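Local coordinates for monosaccharide ABC transporter substrate-binding protein, CUT2 family (Bradyrhizobium sp., PDB 4YHS), which probably binds a sugar or a similar small solute outside the cytoplasmic membrane and delivers it to the permease of an ABC importer, at residues W199-N204 with P221-T226; R246-T251 with V271-F276; A294-M299 with K326-D331. One frame throughout, in Å; residues are numbered along the deposited sequence.

Contact 1 (W199-N204 with P221-T226); sequences WVEAAN and PKYGDT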
ATOM      1  N   TRP A 199      -8.692  -7.141   2.874  1.00 17.59           N
ATOM      2  CA  TRP A 199      -7.756  -6.139   3.383  1.00 20.86           C
ATOM      3  C   TRP A 199      -8.199  -5.570   4.733  1.00 17.96           C
ATOM      4  O   TRP A 199      -7.381  -5.296   5.614  1.00 16.53           O
ATOM      5  CB  TRP A 199      -7.566  -4.998   2.358  1.00 19.04           C
ATOM      6  CG  TRP A 199      -8.790  -4.120   2.041  1.00 21.00           C
ATOM      7  CD1 TRP A 199      -9.840  -4.431   1.232  1.00 20.29           C
ATOM      8  CD2 TRP A 199      -9.038  -2.791   2.520  1.00 19.11           C
ATOM      9  NE1 TRP A 199     -10.733  -3.383   1.182  1.00 21.12           N
ATOM     10  CE2 TRP A 199     -10.258  -2.365   1.968  1.00 17.94           C
ATOM     11  CE3 TRP A 199      -8.342  -1.923   3.366  1.00 27.54           C
ATOM     12  CZ2 TRP A 199     -10.792  -1.119   2.231  1.00 20.96           C
ATOM     13  CZ3 TRP A 199      -8.879  -0.696   3.627  1.00 21.01           C
ATOM     14  CH2 TRP A 199     -10.086  -0.298   3.062  1.00 17.60           C
ATOM     15  N   VAL A 200      -9.499  -5.370   4.873  1.00 18.40           N
ATOM     16  CA  VAL A 200     -10.084  -4.852   6.103  1.00 23.29           C
ATOM     17  C   VAL A 200      -9.897  -5.818   7.272  1.00 18.28           C
ATOM     18  O   VAL A 200      -9.496  -5.419   8.377  1.00 16.94           O
ATOM     19  CB  VAL A 200     -11.602  -4.577   5.906  1.00 19.44           C
ATOM     20  CG1 VAL A 200     -12.255  -4.241   7.198  1.00 23.51           C
ATOM     21  CG2 VAL A 200     -11.790  -3.476   4.892  1.00 16.82           C
ATOM     22  N   GLU A 201     -10.252  -7.082   7.049  1.00 14.98           N
ATOM     23  CA  GLU A 201     -10.175  -8.078   8.103  1.00 22.70           C
ATOM     24  C   GLU A 201      -8.706  -8.309   8.505  1.00 22.81           C
ATOM     25  O   GLU A 201      -8.420  -8.562   9.674  1.00 16.49           O
ATOM     26  CB  GLU A 201     -10.855  -9.361   7.658  1.00 24.92           C
ATOM     27  CG  GLU A 201     -12.334  -9.147   7.356  1.00 26.85           C
ATOM     28  CD  GLU A 201     -13.164  -8.779   8.606  1.00 38.92           C
ATOM     29  OE1 GLU A 201     -12.709  -9.053   9.736  1.00 54.17           O
ATOM     30  OE2 GLU A 201     -14.278  -8.221   8.466  1.00 28.73           O
ATOM     31  N   ALA A 202      -7.781  -8.201   7.555  1.00 18.72           N
ATOM     32  CA  ALA A 202      -6.347  -8.309   7.888  1.00 23.63           C
ATOM     33  C   ALA A 202      -5.864  -7.112   8.721  1.00 14.88           C
ATOM     34  O   ALA A 202      -5.176  -7.281   9.709  1.00 18.99           O
ATOM     35  CB  ALA A 202      -5.501  -8.432   6.617  1.00 20.75           C
ATOM     36  N   ALA A 203      -6.215  -5.907   8.324  1.00 16.00           N
ATOM     37  CA  ALA A 203      -5.857  -4.709   9.086  1.00 17.42           C
ATOM     38  C   ALA A 203      -6.488  -4.752  10.479  1.00 16.07           C
ATOM     39  O   ALA A 203      -5.858  -4.392  11.468  1.00 15.79           O
ATOM     40  CB  ALA A 203      -6.283  -3.446   8.324  1.00 17.18           C
ATOM     41  N   ASN A 204      -7.737  -5.220  10.562  1.00 18.11           N
ATOM     42  CA  ASN A 204      -8.383  -5.382  11.848  1.00 18.44           C
ATOM     43  C   ASN A 204      -7.629  -6.319  12.797  1.00 16.69           C
ATOM     44  O   ASN A 204      -7.380  -5.959  13.960  1.00 22.61           O
ATOM     45  CB  ASN A 204      -9.827  -5.879  11.669  1.00 21.56           C
ATOM     46  CG  ASN A 204     -10.556  -6.009  12.993  1.00 23.53           C
ATOM     47  OD1 ASN A 204     -10.795  -5.017  13.694  1.00 22.10           O
ATOM     48  ND2 ASN A 204     -10.883  -7.239  13.363  1.00 21.25           N
ATOM     49  N   PRO A 221     -15.716  -2.710  16.672  1.00 22.07           N
ATOM     50  CA  PRO A 221     -15.486  -2.155  15.335  1.00 25.41           C
ATOM     51  C   PRO A 221     -16.768  -1.741  14.644  1.00 24.62           C
ATOM     52  O   PRO A 221     -17.778  -2.460  14.705  1.00 22.06           O
ATOM     53  CB  PRO A 221     -14.812  -3.309  14.591  1.00 23.48           C
ATOM     54  CG  PRO A 221     -15.189  -4.527  15.341  1.00 28.79           C
ATOM     55  CD  PRO A 221     -15.204  -4.092  16.767  1.00 26.99           C
ATOM     56  N   LYS A 222     -16.703  -0.590  13.984  1.00 22.21           N
ATOM     57  CA  LYS A 222     -17.801  -0.061  13.200  1.00 27.50           C
ATOM     58  C   LYS A 222     -17.363  -0.090  11.756  1.00 23.25           C
ATOM     59  O   LYS A 222     -16.578   0.746  11.322  1.00 20.03           O
ATOM     60  CB  LYS A 222     -18.170   1.361  13.650  1.00 25.28           C
ATOM     61  CG  LYS A 222     -18.799   1.428  15.021  1.00 28.52           C
ATOM     62  CD  LYS A 222     -20.208   0.862  15.009  1.00 42.75           C
ATOM     63  CE  LYS A 222     -20.602   0.438  16.417  1.00 50.55           C
ATOM     64  NZ  LYS A 222     -21.979  -0.038  16.456  1.00 52.96           N
ATOM     65  N   TYR A 223     -17.852  -1.097  11.037  1.00 22.93           N
ATOM     66  CA  TYR A 223     -17.560  -1.282   9.619  1.00 17.71           C
ATOM     67  C   TYR A 223     -18.488  -0.489   8.743  1.00 22.81           C
ATOM     68  O   TYR A 223     -19.610  -0.180   9.138  1.00 22.19           O
ATOM     69  CB  TYR A 223     -17.709  -2.757   9.231  1.00 19.94           C
ATOM     70  CG  TYR A 223     -16.803  -3.706   9.966  1.00 19.51           C
ATOM     71  CD1 TYR A 223     -15.528  -3.998   9.486  1.00 22.92           C
ATOM     72  CD2 TYR A 223     -17.239  -4.350  11.109  1.00 19.26           C
ATOM     73  CE1 TYR A 223     -14.709  -4.887  10.146  1.00 25.54           C
ATOM     74  CE2 TYR A 223     -16.426  -5.233  11.782  1.00 25.75           C
ATOM     75  CZ  TYR A 223     -15.174  -5.517  11.286  1.00 28.36           C
ATOM     76  OH  TYR A 223     -14.359  -6.405  11.947  1.00 36.74           O
ATOM     77  N   GLY A 224     -18.013  -0.164   7.548  1.00 20.85           N
ATOM     78  CA  GLY A 224     -18.871   0.379   6.515  1.00 23.19           C
ATOM     79  C   GLY A 224     -18.064   0.625   5.258  1.00 23.96           C
ATOM     80  O   GLY A 224     -16.823   0.527   5.282  1.00 19.51           O
ATOM     81  N   ASP A 225     -18.768   0.917   4.163  1.00 22.56           N
ATOM     82  CA  ASP A 225     -18.123   1.224   2.884  1.00 24.54           C
ATOM     83  C   ASP A 225     -17.228   2.466   3.016  1.00 24.42           C
ATOM     84  O   ASP A 225     -17.475   3.320   3.866  1.00 23.04           O
ATOM     85  CB  ASP A 225     -19.172   1.460   1.786  1.00 28.20           C
ATOM     86  CG  ASP A 225     -19.939   0.201   1.419  1.00 48.14           C
ATOM     87  OD1 ASP A 225     -19.356  -0.905   1.474  1.00 48.08           O
ATOM     88  OD2 ASP A 225     -21.132   0.324   1.064  1.00 42.21           O
ATOM     89  N   THR A 226     -16.216   2.558   2.152  1.00 27.75           N
ATOM     90  CA  THR A 226     -15.244   3.656   2.175  1.00 24.93           C
ATOM     91  C   THR A 226     -15.787   4.904   1.472  1.00 23.09           C
ATOM     92  O   THR A 226     -15.103   5.512   0.657  1.00 29.35           O
ATOM     93  CB  THR A 226     -13.919   3.248   1.512  1.00 40.18           C
ATOM     94  OG1 THR A 226     -14.204   2.563   0.291  1.00 33.22           O
ATOM     95  CG2 THR A 226     -13.099   2.332   2.441  1.00 41.27           C
TER

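Contact 2 (R246-T251 with V271-F276); sequences RYVAGT and VDLLAF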
ATOM      1  N   ARG A 246     -10.857   9.001  22.931  1.00 20.81           N
ATOM      2  CA  ARG A 246      -9.586   9.741  22.830  1.00 18.77           C
ATOM      3  C   ARG A 246      -9.018   9.707  21.397  1.00 20.46           C
ATOM      4  O   ARG A 246      -8.402  10.671  20.940  1.00 18.86           O
ATOM      5  CB  ARG A 246      -8.582   9.156  23.825  1.00 26.46           C
ATOM      6  CG  ARG A 246      -7.224   9.824  23.808  1.00 27.58           C
ATOM      7  CD  ARG A 246      -7.313  11.292  24.214  1.00 28.39           C
ATOM      8  NE  ARG A 246      -5.995  11.916  24.132  1.00 37.17           N
ATOM      9  CZ  ARG A 246      -5.467  12.413  23.020  1.00 36.11           C
ATOM     10  NH1 ARG A 246      -6.146  12.386  21.872  1.00 27.91           N
ATOM     11  NH2 ARG A 246      -4.252  12.941  23.060  1.00 39.23           N
ATOM     12  N   TYR A 247      -9.227   8.595  20.696  1.00 19.90           N
ATOM     13  CA  TYR A 247      -8.761   8.453  19.312  1.00 17.71           C
ATOM     14  C   TYR A 247      -9.838   7.918  18.405  1.00 18.63           C
ATOM     15  O   TYR A 247     -10.611   7.052  18.801  1.00 18.41           O
ATOM     16  CB  TYR A 247      -7.571   7.502  19.191  1.00 18.03           C
ATOM     17  CG  TYR A 247      -6.372   7.921  19.974  1.00 16.99           C
ATOM     18  CD1 TYR A 247      -5.528   8.899  19.501  1.00 20.92           C
ATOM     19  CD2 TYR A 247      -6.095   7.336  21.199  1.00 19.49           C
ATOM     20  CE1 TYR A 247      -4.425   9.290  20.214  1.00 26.97           C
ATOM     21  CE2 TYR A 247      -4.986   7.724  21.941  1.00 24.40           C
ATOM     22  CZ  TYR A 247      -4.149   8.704  21.419  1.00 20.05           C
ATOM     23  OH  TYR A 247      -3.042   9.125  22.105  1.00 24.39           O
ATOM     24  N   VAL A 248      -9.845   8.437  17.181  1.00 20.11           N
ATOM     25  CA  VAL A 248     -10.651   7.920  16.093  1.00 15.14           C
ATOM     26  C   VAL A 248      -9.674   7.378  15.061  1.00 14.13           C
ATOM     27  O   VAL A 248      -8.877   8.132  14.496  1.00 16.51           O
ATOM     28  CB  VAL A 248     -11.547   9.005  15.491  1.00 15.10           C
ATOM     29  CG1 VAL A 248     -12.120   8.590  14.125  1.00 17.90           C
ATOM     30  CG2 VAL A 248     -12.646   9.351  16.476  1.00 19.62           C
ATOM     31  N   ALA A 249      -9.684   6.068  14.878  1.00 15.83           N
ATOM     32  CA  ALA A 249      -8.761   5.436  13.950  1.00 15.44           C
ATOM     33  C   ALA A 249      -9.522   4.568  12.986  1.00 14.22           C
ATOM     34  O   ALA A 249     -10.506   3.924  13.353  1.00 19.22           O
ATOM     35  CB  ALA A 249      -7.731   4.600  14.677  1.00 14.83           C
ATOM     36  N   GLY A 250      -9.032   4.511  11.751  1.00 15.06           N
ATOM     37  CA  GLY A 250      -9.671   3.638  10.778  1.00 16.19           C
ATOM     38  C   GLY A 250      -9.189   3.927   9.371  1.00 19.09           C
ATOM     39  O   GLY A 250      -8.021   4.251   9.180  1.00 15.96           O
ATOM     40  N   THR A 251     -10.060   3.793   8.375  1.00 15.16           N
ATOM     41  CA  THR A 251      -9.602   4.008   7.015  1.00 12.77           C
ATOM     42  C   THR A 251      -9.180   5.464   6.814  1.00 15.21           C
ATOM     43  O   THR A 251      -9.558   6.378   7.577  1.00 15.07           O
ATOM     44  CB  THR A 251     -10.662   3.678   5.956  1.00 14.41           C
ATOM     45  OG1 THR A 251     -11.661   4.694   5.958  1.00 19.51           O
ATOM     46  CG2 THR A 251     -11.318   2.295   6.213  1.00 19.04           C
ATOM     47  N   VAL A 271      -9.614  14.870  20.638  1.00 18.04           N
ATOM     48  CA  VAL A 271      -9.677  13.606  19.937  1.00 17.81           C
ATOM     49  C   VAL A 271      -8.672  13.671  18.812  1.00 21.80           C
ATOM     50  O   VAL A 271      -8.715  14.606  18.009  1.00 20.92           O
ATOM     51  CB  VAL A 271     -11.092  13.344  19.395  1.00 18.35           C
ATOM     52  CG1 VAL A 271     -11.135  12.027  18.585  1.00 22.11           C
ATOM     53  CG2 VAL A 271     -12.142  13.375  20.525  1.00 20.94           C
ATOM     54  N   ASP A 272      -7.746  12.709  18.772  1.00 16.49           N
ATOM     55  CA  ASP A 272      -6.810  12.592  17.668  1.00 15.45           C
ATOM     56  C   ASP A 272      -7.211  11.550  16.640  1.00 17.19           C
ATOM     57  O   ASP A 272      -7.872  10.543  16.955  1.00 19.96           O
ATOM     58  CB  ASP A 272      -5.418  12.275  18.202  1.00 18.36           C
ATOM     59  CG  ASP A 272      -4.752  13.489  18.790  1.00 29.12           C
ATOM     60  OD1 ASP A 272      -4.426  14.383  18.011  1.00 33.39           O
ATOM     61  OD2 ASP A 272      -4.584  13.554  20.021  1.00 25.61           O
ATOM     62  N   LEU A 273      -6.820  11.818  15.400  1.00 13.98           N
ATOM     63  CA  LEU A 273      -7.226  10.991  14.263  1.00 15.39           C
ATOM     64  C   LEU A 273      -6.066  10.181  13.722  1.00 17.51           C
ATOM     65  O   LEU A 273      -4.946  10.687  13.598  1.00 17.38           O
ATOM     66  CB  LEU A 273      -7.822  11.865  13.174  1.00 14.36           C
ATOM     67  CG  LEU A 273      -8.871  12.859  13.664  1.00 18.08           C
ATOM     68  CD1 LEU A 273      -9.322  13.768  12.534  1.00 19.27           C
ATOM     69  CD2 LEU A 273     -10.079  12.105  14.236  1.00 17.99           C
ATOM     70  N   LEU A 274      -6.336   8.925  13.373  1.00 14.55           N
ATOM     71  CA  LEU A 274      -5.323   8.109  12.723  1.00 16.97           C
ATOM     72  C   LEU A 274      -5.959   7.334  11.596  1.00 18.36           C
ATOM     73  O   LEU A 274      -7.154   7.012  11.658  1.00 16.34           O
ATOM     74  CB  LEU A 274      -4.656   7.154  13.725  1.00 16.00           C
ATOM     75  CG  LEU A 274      -3.756   7.686  14.842  1.00 18.85           C
ATOM     76  CD1 LEU A 274      -4.549   8.023  16.096  1.00 22.19           C
ATOM     77  CD2 LEU A 274      -2.709   6.641  15.147  1.00 22.52           C
ATOM     78  N   ALA A 275      -5.170   7.068  10.550  1.00 17.26           N
ATOM     79  CA  ALA A 275      -5.576   6.172   9.478  1.00 15.03           C
ATOM     80  C   ALA A 275      -4.618   4.974   9.475  1.00 15.87           C
ATOM     81  O   ALA A 275      -3.483   5.098   9.964  1.00 15.70           O
ATOM     82  CB  ALA A 275      -5.562   6.893   8.116  1.00 13.37           C
ATOM     83  N   PHE A 276      -5.050   3.822   8.950  1.00 12.95           N
ATOM     84  CA  PHE A 276      -4.122   2.690   8.830  1.00 16.82           C
ATOM     85  C   PHE A 276      -3.582   2.537   7.404  1.00 14.84           C
ATOM     86  O   PHE A 276      -2.943   1.528   7.080  1.00 14.36           O
ATOM     87  CB  PHE A 276      -4.738   1.357   9.322  1.00 16.68           C
ATOM     88  CG  PHE A 276      -5.933   0.865   8.545  1.00 17.28           C
ATOM     89  CD1 PHE A 276      -5.778   0.021   7.449  1.00 17.04           C
ATOM     90  CD2 PHE A 276      -7.215   1.169   8.975  1.00 15.96           C
ATOM     91  CE1 PHE A 276      -6.895  -0.477   6.755  1.00 15.55           C
ATOM     92  CE2 PHE A 276      -8.319   0.664   8.310  1.00 14.80           C
ATOM     93  CZ  PHE A 276      -8.164  -0.152   7.195  1.00 16.18           C
TER

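Contact 3 (A294-M299 with K326-D331); sequences APADSM and KIFVVD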
ATOM      1  N   ALA A 294      -0.389   8.026  10.293  1.00 13.30           N
ATOM      2  CA  ALA A 294      -0.809   6.917   9.441  1.00 15.14           C
ATOM      3  C   ALA A 294       0.451   6.189   8.945  1.00 13.55           C
ATOM      4  O   ALA A 294       1.467   6.822   8.743  1.00 14.47           O
ATOM      5  CB  ALA A 294      -1.638   7.421   8.240  1.00 11.29           C
ATOM      6  N   PRO A 295       0.363   4.873   8.722  1.00 17.06           N
ATOM      7  CA  PRO A 295       1.495   4.146   8.129  1.00 14.22           C
ATOM      8  C   PRO A 295       1.612   4.413   6.634  1.00 14.37           C
ATOM      9  O   PRO A 295       0.605   4.688   5.971  1.00 14.71           O
ATOM     10  CB  PRO A 295       1.145   2.690   8.367  1.00 12.49           C
ATOM     11  CG  PRO A 295      -0.334   2.654   8.330  1.00 16.72           C
ATOM     12  CD  PRO A 295      -0.780   3.970   8.987  1.00 13.72           C
ATOM     13  N   ALA A 296       2.828   4.305   6.116  1.00 14.88           N
ATOM     14  CA  ALA A 296       3.032   4.388   4.678  1.00 17.01           C
ATOM     15  C   ALA A 296       3.583   3.064   4.196  1.00 12.98           C
ATOM     16  O   ALA A 296       4.504   2.528   4.811  1.00 16.51           O
ATOM     17  CB  ALA A 296       3.967   5.517   4.339  1.00 18.13           C
ATOM     18  N   ASP A 297       3.043   2.563   3.096  1.00 11.39           N
ATOM     19  CA  ASP A 297       3.568   1.318   2.478  1.00 13.09           C
ATOM     20  C   ASP A 297       4.526   1.609   1.338  1.00 13.04           C
ATOM     21  O   ASP A 297       5.020   0.684   0.678  1.00 13.90           O
ATOM     22  CB  ASP A 297       2.440   0.397   1.991  1.00 15.12           C
ATOM     23  CG  ASP A 297       1.732   0.891   0.731  1.00 20.18           C
ATOM     24  OD1 ASP A 297       1.830   2.075   0.392  1.00 19.30           O
ATOM     25  OD2 ASP A 297       1.025   0.076   0.123  1.00 20.80           O
ATOM     26  N   SER A 298       4.853   2.879   1.177  1.00 11.48           N
ATOM     27  CA  SER A 298       5.796   3.289   0.130  1.00 13.28           C
ATOM     28  C   SER A 298       5.392   2.654  -1.214  1.00 14.22           C
ATOM     29  O   SER A 298       6.184   1.933  -1.852  1.00 13.09           O
ATOM     30  CB  SER A 298       7.239   2.881   0.489  1.00 13.64           C
ATOM     31  OG  SER A 298       7.717   3.567   1.621  1.00 14.29           O
HETATM   32  N   MSE A 299       4.152   2.881  -1.638  1.00 12.30           N
HETATM   33  CA  MSE A 299       3.659   2.221  -2.861  1.00 13.68           C
HETATM   34  C   MSE A 299       4.430   2.622  -4.109  1.00 10.98           C
HETATM   35  O   MSE A 299       4.530   1.847  -5.062  1.00 12.80           O
HETATM   36  CB  MSE A 299       2.156   2.488  -3.066  1.00 12.28           C
HETATM   37  CG  MSE A 299       1.724   3.712  -3.856  1.00 12.85           C
HETATM   38 SE   MSE A 299       2.074   5.397  -2.915  1.00 21.74          SE
HETATM   39  CE  MSE A 299       0.574   5.459  -1.622  1.00 14.06           C
ATOM     40  N   LYS A 326       9.597  -1.652   4.080  1.00 13.64           N
ATOM     41  CA  LYS A 326       9.330  -1.719   5.510  1.00 12.87           C
ATOM     42  C   LYS A 326       8.341  -0.645   5.875  1.00 18.12           C
ATOM     43  O   LYS A 326       8.550   0.545   5.642  1.00 17.80           O
ATOM     44  CB  LYS A 326      10.619  -1.559   6.306  1.00 16.79           C
ATOM     45  CG  LYS A 326      10.455  -1.606   7.796  1.00 19.89           C
ATOM     46  CD  LYS A 326      10.391  -3.035   8.260  1.00 23.49           C
ATOM     47  CE  LYS A 326      10.217  -3.162   9.783  1.00 28.02           C
ATOM     48  NZ  LYS A 326       9.914  -4.575  10.149  1.00 29.62           N
ATOM     49  N   ILE A 327       7.245  -1.061   6.478  1.00 16.64           N
ATOM     50  CA  ILE A 327       6.193  -0.116   6.804  1.00 14.74           C
ATOM     51  C   ILE A 327       6.599   0.677   8.047  1.00 19.02           C
ATOM     52  O   ILE A 327       7.136   0.114   9.001  1.00 18.05           O
ATOM     53  CB  ILE A 327       4.870  -0.848   7.022  1.00 14.31           C
ATOM     54  CG1 ILE A 327       4.379  -1.424   5.704  1.00 15.26           C
ATOM     55  CG2 ILE A 327       3.816   0.099   7.632  1.00 16.23           C
ATOM     56  CD1 ILE A 327       3.397  -2.576   5.882  1.00 23.38           C
ATOM     57  N   PHE A 328       6.340   1.990   8.012  1.00 17.56           N
ATOM     58  CA  PHE A 328       6.652   2.893   9.111  1.00 20.69           C
ATOM     59  C   PHE A 328       5.531   3.899   9.244  1.00 15.93           C
ATOM     60  O   PHE A 328       4.817   4.195   8.273  1.00 15.92           O
ATOM     61  CB  PHE A 328       7.993   3.625   8.903  1.00 16.79           C
ATOM     62  CG  PHE A 328       8.066   4.443   7.631  1.00 15.34           C
ATOM     63  CD1 PHE A 328       8.486   3.856   6.440  1.00 16.56           C
ATOM     64  CD2 PHE A 328       7.778   5.796   7.634  1.00 25.89           C
ATOM     65  CE1 PHE A 328       8.585   4.595   5.258  1.00 23.66           C
ATOM     66  CE2 PHE A 328       7.858   6.540   6.453  1.00 21.39           C
ATOM     67  CZ  PHE A 328       8.266   5.939   5.271  1.00 29.32           C
ATOM     68  N   VAL A 329       5.386   4.424  10.462  1.00 14.20           N
ATOM     69  CA  VAL A 329       4.284   5.318  10.748  1.00 12.57           C
ATOM     70  C   VAL A 329       4.779   6.751  10.533  1.00 13.26           C
ATOM     71  O   VAL A 329       5.801   7.143  11.076  1.00 17.09           O
ATOM     72  CB  VAL A 329       3.755   5.130  12.174  1.00 15.39           C
ATOM     73  CG1 VAL A 329       2.746   6.191  12.517  1.00 14.05           C
ATOM     74  CG2 VAL A 329       3.147   3.719  12.334  1.00 18.97           C
ATOM     75  N   VAL A 330       4.020   7.506   9.746  1.00 12.00           N
ATOM     76  CA  VAL A 330       4.282   8.905   9.515  1.00 13.46           C
ATOM     77  C   VAL A 330       3.471   9.810  10.457  1.00 14.04           C
ATOM     78  O   VAL A 330       2.235   9.658  10.562  1.00 13.14           O
ATOM     79  CB  VAL A 330       3.952   9.246   8.060  1.00 14.03           C
ATOM     80  CG1 VAL A 330       4.139  10.727   7.792  1.00 13.53           C
ATOM     81  CG2 VAL A 330       4.838   8.414   7.134  1.00 16.10           C
ATOM     82  N   ASP A 331       4.156  10.779  11.070  1.00 14.95           N
ATOM     83  CA  ASP A 331       3.507  11.745  11.961  1.00 14.20           C
ATOM     84  C   ASP A 331       4.224  13.078  11.863  1.00 12.66           C
ATOM     85  O   ASP A 331       5.086  13.244  11.013  1.00 15.78           O
ATOM     86  CB  ASP A 331       3.479  11.257  13.415  1.00 14.90           C
ATOM     87  CG  ASP A 331       4.843  11.070  14.033  1.00 27.45           C
ATOM     88  OD1 ASP A 331       5.879  11.534  13.497  1.00 19.61           O
ATOM     89  OD2 ASP A 331       4.859  10.453  15.124  1.00 25.53           O
TER
HETATM   90  O   HOH W   1       6.943   1.741   3.576  1.00 15.55           O

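Contact 1 (W199-N204 with P221-T226)
V200 and Y223 make the main apolar touch between the helix and the loop. Methyl CG1 of V200, anti to the backbone N (chi1 172°), reaches the rim of the tyrosine ring and lies in its plane, 3.9 Å from Y223 CE1. The other methyl of the same valine turns back along the helix: V200 CG2 sits over the middle of the W199 ring, 3.5 Å above its plane. A beta-branched residue suits this place because its two methyls serve two aromatic neighbours at once. The W199 ring meets the loop by its edge, where T226 presents its methyl rather than its hydroxyl, with T226 CG2 4.0 Å from W199 CH2. At the far end P221 makes a looser touch, its CB 4.5 Å from N204 OD1.

These residues belong to the C-terminal lobe of a periplasmic binding protein. Helix 198-211 is the connection of a beta-alpha-beta unit between strands 186-191 and 216-218, and the loop leaving the second strand passes beside its first turns. W199 also comes within about 4 Å of a bound bis-tris molecule, probably from the crystallisation liquor but consistent with a solute pocket there.

The polar groups approach without bonding across the contact. E201 bends at chi2 (-66°) and brings OE2 to 3.8 Å from Y223 CE1, its carboxylate plane turned 32° from the ring; that same oxygen accepts a hydrogen bond from the backbone N of G196, in the loop after strand 186-191. N204 crosses the tyrosine at about a right angle, and N204 ND2 stays 3.8 Å from Y223 OH, a packing contact and not a hydrogen bond. The amide's OD1 instead takes a hydrogen bond from the indole NE1 of W190, on strand 186-191.

Contact 2 (R246-T251 with V271-F276)
V248 lies beside L273, the two side chains pointing the same way, with V248 CB 3.7 Å from L273 CD2. V248 CG2 also meets V271 CG1 at 3.7 Å, just before the strand, and both L273 and V271 pack on helix 252-264. On the other face Y247 CD1 touches L274 CD1 at 3.6 Å and also packs on the CB of D272, while A249 CB sits near L274 CB; here Y247 and L274 pack on L175 of helix 164-178.

Backbone bonds alternate between the strands: D272 N to R246 O, V248 N to D272 O at 2.9 Å, L274 N to V248 O, G250 N to L274 O and F276 N to G250 O. At the C-terminal ends F276 lays its ring by G250, with F276 CD2 3.2 Å from G250 O; the backbone there is extended (phi 167°, psi -145°), a conformation glycine takes readily.

At the opposite end the long R246 bends at chi2 (63°) to bring its guanidinium back to D272. R246 NH1 gives a 2.7 Å salt bridge to D272 OD2, nearly in the guanidinium plane, and NH2 adds a weak bond to the same oxygen. Two adjacent parallel strands joined through helix 252-264 make a classical beta-alpha-beta crossover.

Contact 3 (A294-M299 with K326-D331)
Across the antiparallel pairing of strands 293-296 and 322-331, P295 CB rests 3.8 Å from I327 CG2, the methyl anti to its backbone N. The pairing lies near the centre of the chain, consistent with the hinge between the two lobes of a periplasmic binding protein. Proline suits its position because it forms a non-hydrogen-bonded pair with V329, so the missing N-H costs the pairing nothing.

A294 and A296 turn to the other face, together with F328 and V330. The small A296 is flanked by two larger neighbours: its CB lies 4.1 Å from V330 CG2 and 4.4 Å from F328 CZ. The phenyl ring comes near because F328 CG stands between its backbone N and carbonyl carbon (chi1 58°), which also takes CE1 to 3.9 Å from S298 OG.

Between these side chains the backbones are tied by A294 N to V330 O, V330 N to A294 O at 2.8 Å, and a straighter A296 N to F328 O. Beyond the last bridge, where direct backbone bonding stops, one water links the two segments: it donates to A296 O at 2.8 Å and to K326 O, and accepts from S298 OG, which is also bonded to Y29 OH.

Contacts 2 and 3 are buried, whereas contact 1 lies at the surface and relies on side chains alone, with E201 and N204 bonded to neighbouring parts of the lobe. Contacts 1 and 2 belong to the same lobe: contact 2 lies within its parallel sheet, and contact 1 joins a helix and a loop that adjoin it. The two meet where F276 CZ is 3.7 Å from W199 CZ3. Contact 2 has regular parallel bonding closed by a salt bridge at one end. Contact 3 instead pairs antiparallel strands of the other sheet, has fewer direct bonds, and uses a water beyond the last bridge. It adjoins contact 2 through P295, whose CD is 3.1 Å from A275 O, but does not touch contact 1.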